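Local coordinates for YopX protein (Bacillus subtilis, PDB 2I2L) that is of unknown function: an uncharacterised, all-beta homodimeric member of the YopX family, encoded by the SPbeta prophage, at residues V7-E11 and Q12-W16; K87-G91 and V92-D96. All coordinates share one frame; numbering follows the deposited sequence.

Contact 1 of 2, residues V7-E11 and Q12-W16; sequences VWDGE and QMHYW
With CG of Asp9 folded between its own backbone N and carbonyl carbon (chi1 69°) and CG of His14 turned anti to its carbonyl carbon (chi1 -61°), a carboxylate and an imidazole are brought together beside the turn that joins two strands. His14 NE2 gives its N-H to Asp9 OD1 over 3.1 Å in an almost straight bond. The acceptor lies in the plane of the imidazole, yet the ring comes from above the carboxylate, so the two flat groups stand nearly at right angles (76°). Asp9 OD2 meanwhile turns back to the chain. Gln12 N donates to Asp9 OD2 at 2.8 Å, on the syn side and close to the carboxylate plane; Glu11 N reaches the same OD2 from above that plane, closing an Asx turn. Three N-H groups thus fix the rotation of one carboxylate. This is the tip of the beta hairpin made by strands 5-8 and 13-15, where a CB on Gly10 would press against the carbonyl O of Asp9, which calls for glycine, and Asp9 N bonds to Gln12 O across the loop. Behind the tip, Val7 and His14 form a hydrogen-bonded antiparallel pair, and His14 N donates to Val7 O at 2.8 Å. Beside that bond, Val7 CG2 rests on His14 CB, on a face that meets Leu33 of strand 31-36. Trp8 and selenomethionine Met13 occupy the other face: Met13 CB lies at the indole edge, 3.9 Å from Trp8 CE3, and its selenium makes an oblique Met-aromatic contact. Gly10 C and Gln12 N lie over one indole face, both displaced toward its rim; the ring also meets Tyr124.

Contact 2 of 2, residues K87-G91 and V92-D96; sequences KFSDG and VFQVD
Val92 follows the turn and bonds back to Ser89, the pair that brackets a type I' turn with Asp90 and Gly91 at its corner, both at positive phi. Val92 N donates to Ser89 O at 3.3 Å, coming from above the carbonyl plane, and Ser89 N answers by donating to Val92 O. Both bonds are long, so the pairing is loose here. Phe93 comes next, in a non-hydrogen-bonded antiparallel pair with Phe88. Its ring forms an offset stack with that of Phe88, the centroids 4.2 Å apart and the planes inclined by only 22°. CE2 of Phe93 sits over one face of the Phe88 ring, toward its rim, near CD1. The displacement also carries Phe88 CB over the face of the Phe93 ring, 4.1 Å from its centroid, in a CH-pi contact. Phe93 is in addition the centre of an inverse gamma turn, whose bond from Gln94 N to Val92 O is weak. CG of Gln94 lies between its backbone N and carbonyl carbon (chi1 41°), and the chain extends beyond it, taking the amide back along the sheet to the turn. There Gln94 NE2 donates to Ser89 O at 3.0 Å, from the face of that carbonyl opposite to the one used by Val92 N, so the oxygen takes a side-chain N-H on one face and the long backbone bond on the other. Gln94 O accepts from Lys87 N at 3.2 Å, whereas the reciprocal bond from Gln94 N to Lys87 O is weak. The hairpin lies within an antiparallel sheet: strand 106-108 borders strand 92-96, strand 68-74 flanks strand 81-89, and the second subunit forms backbone hydrogen bonds with Gly91 and Phe93 and packs its Trp111 against Val92.

How the contacts relate
Contact 1 and contact 2 are both tips of beta hairpins, in separate antiparallel sheets on opposite sides of the chain's centre; their own centres lie about 21 Å apart and they do not touch. Each mixes buried and exposed residues, so neither is wholly core or surface. In residues 7-16 one acidic side chain gathers the donors, whereas in residues 87-96 a backbone carbonyl does so; the apolar contact is an indole edge against a selenomethionine in contact 1 and two stacked phenyl rings in contact 2. The first meets strands 31-36, 41-46 and 53-60 of its own chain and touches the second subunit through Trp16, while the second also shares backbone hydrogen bonds with that subunit.

Contact 1 of 2, residues V7-E11 and Q12-W16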
ATOM      1  N   VAL B   7       1.010 -13.815  -0.663  1.00 31.15           N
ATOM      2  CA  VAL B   7      -0.157 -14.372   0.002  1.00 31.54           C
ATOM      3  C   VAL B   7       0.208 -15.631   0.751  1.00 32.12           C
ATOM      4  O   VAL B   7       0.945 -16.487   0.254  1.00 30.97           O
ATOM      5  CB  VAL B   7      -1.299 -14.722  -0.973  1.00 30.08           C
ATOM      6  CG1 VAL B   7      -1.901 -13.468  -1.552  1.00 30.39           C
ATOM      7  CG2 VAL B   7      -0.782 -15.605  -2.061  1.00 30.82           C
ATOM      8  N   TRP B   8      -0.297 -15.711   1.972  1.00 34.27           N
ATOM      9  CA  TRP B   8      -0.101 -16.867   2.827  1.00 36.57           C
ATOM     10  C   TRP B   8      -1.390 -17.647   2.584  1.00 38.15           C
ATOM     11  O   TRP B   8      -2.480 -17.125   2.827  1.00 37.93           O
ATOM     12  CB  TRP B   8      -0.017 -16.416   4.280  1.00 37.92           C
ATOM     13  CG  TRP B   8       0.124 -17.525   5.265  1.00 40.83           C
ATOM     14  CD1 TRP B   8      -0.723 -17.815   6.297  1.00 41.17           C
ATOM     15  CD2 TRP B   8       1.222 -18.434   5.383  1.00 42.10           C
ATOM     16  NE1 TRP B   8      -0.216 -18.841   7.059  1.00 40.96           N
ATOM     17  CE2 TRP B   8       0.982 -19.242   6.522  1.00 40.86           C
ATOM     18  CE3 TRP B   8       2.396 -18.647   4.641  1.00 42.17           C
ATOM     19  CZ2 TRP B   8       1.862 -20.239   6.938  1.00 39.45           C
ATOM     20  CZ3 TRP B   8       3.277 -19.647   5.060  1.00 41.36           C
ATOM     21  CH2 TRP B   8       3.002 -20.425   6.198  1.00 39.63           C
ATOM     22  N   ASP B   9      -1.274 -18.872   2.077  1.00 39.50           N
ATOM     23  CA  ASP B   9      -2.449 -19.683   1.787  1.00 41.15           C
ATOM     24  C   ASP B   9      -2.778 -20.638   2.923  1.00 43.10           C
ATOM     25  O   ASP B   9      -3.609 -21.529   2.756  1.00 43.91           O
ATOM     26  CB  ASP B   9      -2.232 -20.500   0.524  1.00 41.63           C
ATOM     27  CG  ASP B   9      -1.203 -21.585   0.714  1.00 43.53           C
ATOM     28  OD1 ASP B   9      -1.027 -22.410  -0.206  1.00 46.38           O
ATOM     29  OD2 ASP B   9      -0.566 -21.613   1.789  1.00 42.35           O
ATOM     30  N   GLY B  10      -2.120 -20.460   4.067  1.00 44.61           N
ATOM     31  CA  GLY B  10      -2.364 -21.325   5.211  1.00 45.97           C
ATOM     32  C   GLY B  10      -1.189 -22.242   5.517  1.00 46.39           C
ATOM     33  O   GLY B  10      -0.841 -22.458   6.678  1.00 45.57           O
ATOM     34  N   GLU B  11      -0.566 -22.774   4.472  1.00 47.59           N
ATOM     35  CA  GLU B  11       0.564 -23.673   4.641  1.00 49.58           C
ATOM     36  C   GLU B  11       1.872 -23.074   4.111  1.00 50.37           C
ATOM     37  O   GLU B  11       2.928 -23.231   4.727  1.00 51.47           O
ATOM     38  CB  GLU B  11       0.283 -25.010   3.943  1.00 50.45           C
ATOM     39  CG  GLU B  11      -0.959 -25.756   4.442  1.00 52.39           C
ATOM     40  CD  GLU B  11      -1.132 -27.134   3.782  1.00 55.89           C
ATOM     41  OE1 GLU B  11      -2.218 -27.746   3.925  1.00 55.33           O
ATOM     42  OE2 GLU B  11      -0.177 -27.612   3.122  1.00 57.43           O
ATOM     43  N   GLN B  12       1.809 -22.385   2.977  1.00 50.30           N
ATOM     44  CA  GLN B  12       3.014 -21.794   2.409  1.00 50.03           C
ATOM     45  C   GLN B  12       2.836 -20.348   1.948  1.00 49.18           C
ATOM     46  O   GLN B  12       1.714 -19.872   1.765  1.00 49.68           O
ATOM     47  CB  GLN B  12       3.515 -22.661   1.253  1.00 51.78           C
ATOM     48  CG  GLN B  12       2.448 -23.019   0.230  1.00 53.62           C
ATOM     49  CD  GLN B  12       2.986 -23.914  -0.873  1.00 55.07           C
ATOM     50  OE1 GLN B  12       3.437 -25.028  -0.619  1.00 56.28           O
ATOM     51  NE2 GLN B  12       2.941 -23.425  -2.106  1.00 56.94           N
HETATM   52  N   MSE B  13       3.959 -19.651   1.773  1.00 47.59           N
HETATM   53  CA  MSE B  13       3.950 -18.254   1.343  1.00 44.47           C
HETATM   54  C   MSE B  13       4.141 -18.163  -0.173  1.00 41.53           C
HETATM   55  O   MSE B  13       4.974 -18.870  -0.742  1.00 40.44           O
HETATM   56  CB  MSE B  13       5.071 -17.488   2.050  1.00 43.99           C
HETATM   57  CG  MSE B  13       5.020 -15.986   1.835  1.00 46.31           C
HETATM   58 SE   MSE B  13       3.564 -15.139   2.777  1.00 47.32          SE
HETATM   59  CE  MSE B  13       4.486 -14.711   4.429  1.00 44.77           C
ATOM     60  N   HIS B  14       3.360 -17.297  -0.817  1.00 38.47           N
ATOM     61  CA  HIS B  14       3.443 -17.105  -2.264  1.00 36.46           C
ATOM     62  C   HIS B  14       3.828 -15.666  -2.603  1.00 36.51           C
ATOM     63  O   HIS B  14       3.193 -14.720  -2.131  1.00 36.56           O
ATOM     64  CB  HIS B  14       2.101 -17.411  -2.928  1.00 35.64           C
ATOM     65  CG  HIS B  14       1.634 -18.824  -2.741  1.00 36.55           C
ATOM     66  ND1 HIS B  14       1.994 -19.842  -3.589  1.00 35.79           N
ATOM     67  CD2 HIS B  14       0.854 -19.380  -1.780  1.00 35.37           C
ATOM     68  CE1 HIS B  14       1.457 -20.978  -3.162  1.00 35.00           C
ATOM     69  NE2 HIS B  14       0.765 -20.721  -2.070  1.00 35.27           N
ATOM     70  N   TYR B  15       4.868 -15.498  -3.414  1.00 35.87           N
ATOM     71  CA  TYR B  15       5.295 -14.168  -3.828  1.00 34.69           C
ATOM     72  C   TYR B  15       4.861 -13.901  -5.269  1.00 35.44           C
ATOM     73  O   TYR B  15       4.853 -14.809  -6.106  1.00 34.48           O
ATOM     74  CB  TYR B  15       6.799 -14.017  -3.665  1.00 33.24           C
ATOM     75  CG  TYR B  15       7.185 -13.663  -2.248  1.00 34.60           C
ATOM     76  CD1 TYR B  15       6.861 -12.415  -1.711  1.00 33.97           C
ATOM     77  CD2 TYR B  15       7.844 -14.584  -1.428  1.00 34.16           C
ATOM     78  CE1 TYR B  15       7.181 -12.089  -0.393  1.00 34.37           C
ATOM     79  CE2 TYR B  15       8.168 -14.270  -0.104  1.00 33.72           C
ATOM     80  CZ  TYR B  15       7.833 -13.021   0.405  1.00 35.20           C
ATOM     81  OH  TYR B  15       8.126 -12.705   1.711  1.00 34.96           O
ATOM     82  N   TRP B  16       4.475 -12.651  -5.529  1.00 36.42           N
ATOM     83  CA  TRP B  16       3.984 -12.201  -6.833  1.00 36.03           C
ATOM     84  C   TRP B  16       4.824 -12.628  -8.034  1.00 35.24           C
ATOM     85  O   TRP B  16       4.288 -12.938  -9.103  1.00 33.28           O
ATOM     86  CB  TRP B  16       3.847 -10.676  -6.838  1.00 37.16           C
ATOM     87  CG  TRP B  16       5.153  -9.972  -6.661  1.00 39.35           C
ATOM     88  CD1 TRP B  16       5.777  -9.682  -5.483  1.00 38.66           C
ATOM     89  CD2 TRP B  16       6.039  -9.544  -7.700  1.00 39.83           C
ATOM     90  NE1 TRP B  16       6.999  -9.105  -5.725  1.00 39.10           N
ATOM     91  CE2 TRP B  16       7.188  -9.009  -7.083  1.00 40.25           C
ATOM     92  CE3 TRP B  16       5.977  -9.567  -9.103  1.00 40.88           C
ATOM     93  CZ2 TRP B  16       8.273  -8.496  -7.815  1.00 41.71           C
ATOM     94  CZ3 TRP B  16       7.059  -9.056  -9.836  1.00 41.65           C
ATOM     95  CH2 TRP B  16       8.188  -8.530  -9.186  1.00 39.81           C
TER

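Contact 2 of 2, residues K87-G91 and V92-D96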
ATOM      1  N   LYS B  87       3.485  -3.462  10.424  1.00 37.78           N
ATOM      2  CA  LYS B  87       2.049  -3.487  10.177  1.00 39.85           C
ATOM      3  C   LYS B  87       1.720  -2.391   9.173  1.00 41.08           C
ATOM      4  O   LYS B  87       2.284  -1.297   9.220  1.00 42.88           O
ATOM      5  CB  LYS B  87       1.260  -3.203  11.461  1.00 41.03           C
ATOM      6  CG  LYS B  87       1.730  -3.918  12.732  1.00 42.09           C
ATOM      7  CD  LYS B  87       0.723  -3.670  13.860  1.00 42.41           C
ATOM      8  CE  LYS B  87       1.145  -4.292  15.181  1.00 42.26           C
ATOM      9  NZ  LYS B  87       2.307  -3.598  15.791  1.00 42.45           N
ATOM     10  N   PHE B  88       0.811  -2.674   8.256  1.00 41.50           N
ATOM     11  CA  PHE B  88       0.428  -1.666   7.285  1.00 41.15           C
ATOM     12  C   PHE B  88      -0.938  -1.167   7.717  1.00 42.37           C
ATOM     13  O   PHE B  88      -1.962  -1.813   7.466  1.00 40.75           O
ATOM     14  CB  PHE B  88       0.381  -2.271   5.884  1.00 41.70           C
ATOM     15  CG  PHE B  88      -0.070  -1.316   4.825  1.00 40.35           C
ATOM     16  CD1 PHE B  88       0.392  -0.005   4.810  1.00 39.55           C
ATOM     17  CD2 PHE B  88      -0.951  -1.727   3.836  1.00 40.91           C
ATOM     18  CE1 PHE B  88      -0.018   0.887   3.827  1.00 36.73           C
ATOM     19  CE2 PHE B  88      -1.366  -0.843   2.852  1.00 40.86           C
ATOM     20  CZ  PHE B  88      -0.894   0.471   2.852  1.00 38.32           C
ATOM     21  N   SER B  89      -0.931  -0.022   8.400  1.00 43.88           N
ATOM     22  CA  SER B  89      -2.151   0.590   8.915  1.00 44.23           C
ATOM     23  C   SER B  89      -2.162   2.111   8.741  1.00 43.67           C
ATOM     24  O   SER B  89      -1.127   2.761   8.900  1.00 43.62           O
ATOM     25  CB  SER B  89      -2.294   0.245  10.396  1.00 44.88           C
ATOM     26  OG  SER B  89      -3.251   1.082  11.015  1.00 49.95           O
ATOM     27  N   ASP B  90      -3.331   2.666   8.418  1.00 42.77           N
ATOM     28  CA  ASP B  90      -3.493   4.115   8.237  1.00 42.58           C
ATOM     29  C   ASP B  90      -2.708   4.715   7.077  1.00 41.57           C
ATOM     30  O   ASP B  90      -2.334   5.892   7.118  1.00 40.97           O
ATOM     31  CB  ASP B  90      -3.102   4.864   9.516  1.00 43.04           C
ATOM     32  CG  ASP B  90      -4.052   4.594  10.669  1.00 43.52           C
ATOM     33  OD1 ASP B  90      -3.773   5.099  11.775  1.00 45.27           O
ATOM     34  OD2 ASP B  90      -5.067   3.886  10.475  1.00 41.80           O
ATOM     35  N   GLY B  91      -2.450   3.910   6.053  1.00 40.74           N
ATOM     36  CA  GLY B  91      -1.727   4.403   4.897  1.00 38.25           C
ATOM     37  C   GLY B  91      -0.229   4.469   5.078  1.00 36.75           C
ATOM     38  O   GLY B  91       0.476   5.100   4.293  1.00 36.73           O
ATOM     39  N   VAL B  92       0.275   3.825   6.117  1.00 36.77           N
ATOM     40  CA  VAL B  92       1.710   3.834   6.335  1.00 37.03           C
ATOM     41  C   VAL B  92       2.226   2.529   6.922  1.00 37.59           C
ATOM     42  O   VAL B  92       1.609   1.937   7.804  1.00 37.00           O
ATOM     43  CB  VAL B  92       2.141   5.060   7.213  1.00 35.09           C
ATOM     44  CG1 VAL B  92       0.984   5.514   8.087  1.00 33.76           C
ATOM     45  CG2 VAL B  92       3.355   4.711   8.057  1.00 32.46           C
ATOM     46  N   PHE B  93       3.345   2.069   6.370  1.00 40.24           N
ATOM     47  CA  PHE B  93       4.011   0.856   6.822  1.00 41.82           C
ATOM     48  C   PHE B  93       4.771   1.287   8.063  1.00 44.38           C
ATOM     49  O   PHE B  93       5.944   1.655   7.992  1.00 45.70           O
ATOM     50  CB  PHE B  93       4.989   0.355   5.756  1.00 40.08           C
ATOM     51  CG  PHE B  93       4.337  -0.430   4.664  1.00 40.97           C
ATOM     52  CD1 PHE B  93       4.476  -1.811   4.605  1.00 42.06           C
ATOM     53  CD2 PHE B  93       3.544   0.199   3.718  1.00 41.15           C
ATOM     54  CE1 PHE B  93       3.826  -2.561   3.618  1.00 42.10           C
ATOM     55  CE2 PHE B  93       2.886  -0.542   2.728  1.00 42.92           C
ATOM     56  CZ  PHE B  93       3.029  -1.925   2.679  1.00 41.87           C
ATOM     57  N   GLN B  94       4.086   1.273   9.199  1.00 46.62           N
ATOM     58  CA  GLN B  94       4.698   1.671  10.454  1.00 48.67           C
ATOM     59  C   GLN B  94       5.353   0.495  11.163  1.00 50.77           C
ATOM     60  O   GLN B  94       5.040  -0.667  10.890  1.00 50.20           O
ATOM     61  CB  GLN B  94       3.644   2.304  11.355  1.00 49.15           C
ATOM     62  CG  GLN B  94       2.303   1.592  11.315  1.00 50.67           C
ATOM     63  CD  GLN B  94       1.259   2.277  12.167  1.00 51.55           C
ATOM     64  OE1 GLN B  94       1.367   2.313  13.391  1.00 51.28           O
ATOM     65  NE2 GLN B  94       0.241   2.833  11.520  1.00 52.22           N
ATOM     66  N   VAL B  95       6.273   0.813  12.067  1.00 53.23           N
ATOM     67  CA  VAL B  95       6.992  -0.188  12.848  1.00 55.11           C
ATOM     68  C   VAL B  95       7.334   0.425  14.200  1.00 57.60           C
ATOM     69  O   VAL B  95       7.698   1.608  14.281  1.00 57.83           O
ATOM     70  CB  VAL B  95       8.299  -0.620  12.153  1.00 54.36           C
ATOM     71  CG1 VAL B  95       9.227   0.579  11.983  1.00 53.07           C
ATOM     72  CG2 VAL B  95       8.975  -1.708  12.967  1.00 53.81           C
ATOM     73  N   ASP B  96       7.212  -0.371  15.260  1.00 59.63           N
ATOM     74  CA  ASP B  96       7.504   0.131  16.599  1.00 60.61           C
ATOM     75  C   ASP B  96       8.956   0.541  16.742  1.00 60.35           C
ATOM     76  O   ASP B  96       9.860  -0.212  16.391  1.00 60.77           O
ATOM     77  CB  ASP B  96       7.171  -0.916  17.658  1.00 62.32           C
ATOM     78  CG  ASP B  96       7.629  -0.497  19.046  1.00 64.46           C
ATOM     79  OD1 ASP B  96       8.858  -0.464  19.279  1.00 64.12           O
ATOM     80  OD2 ASP B  96       6.765  -0.189  19.897  1.00 65.80           O
TER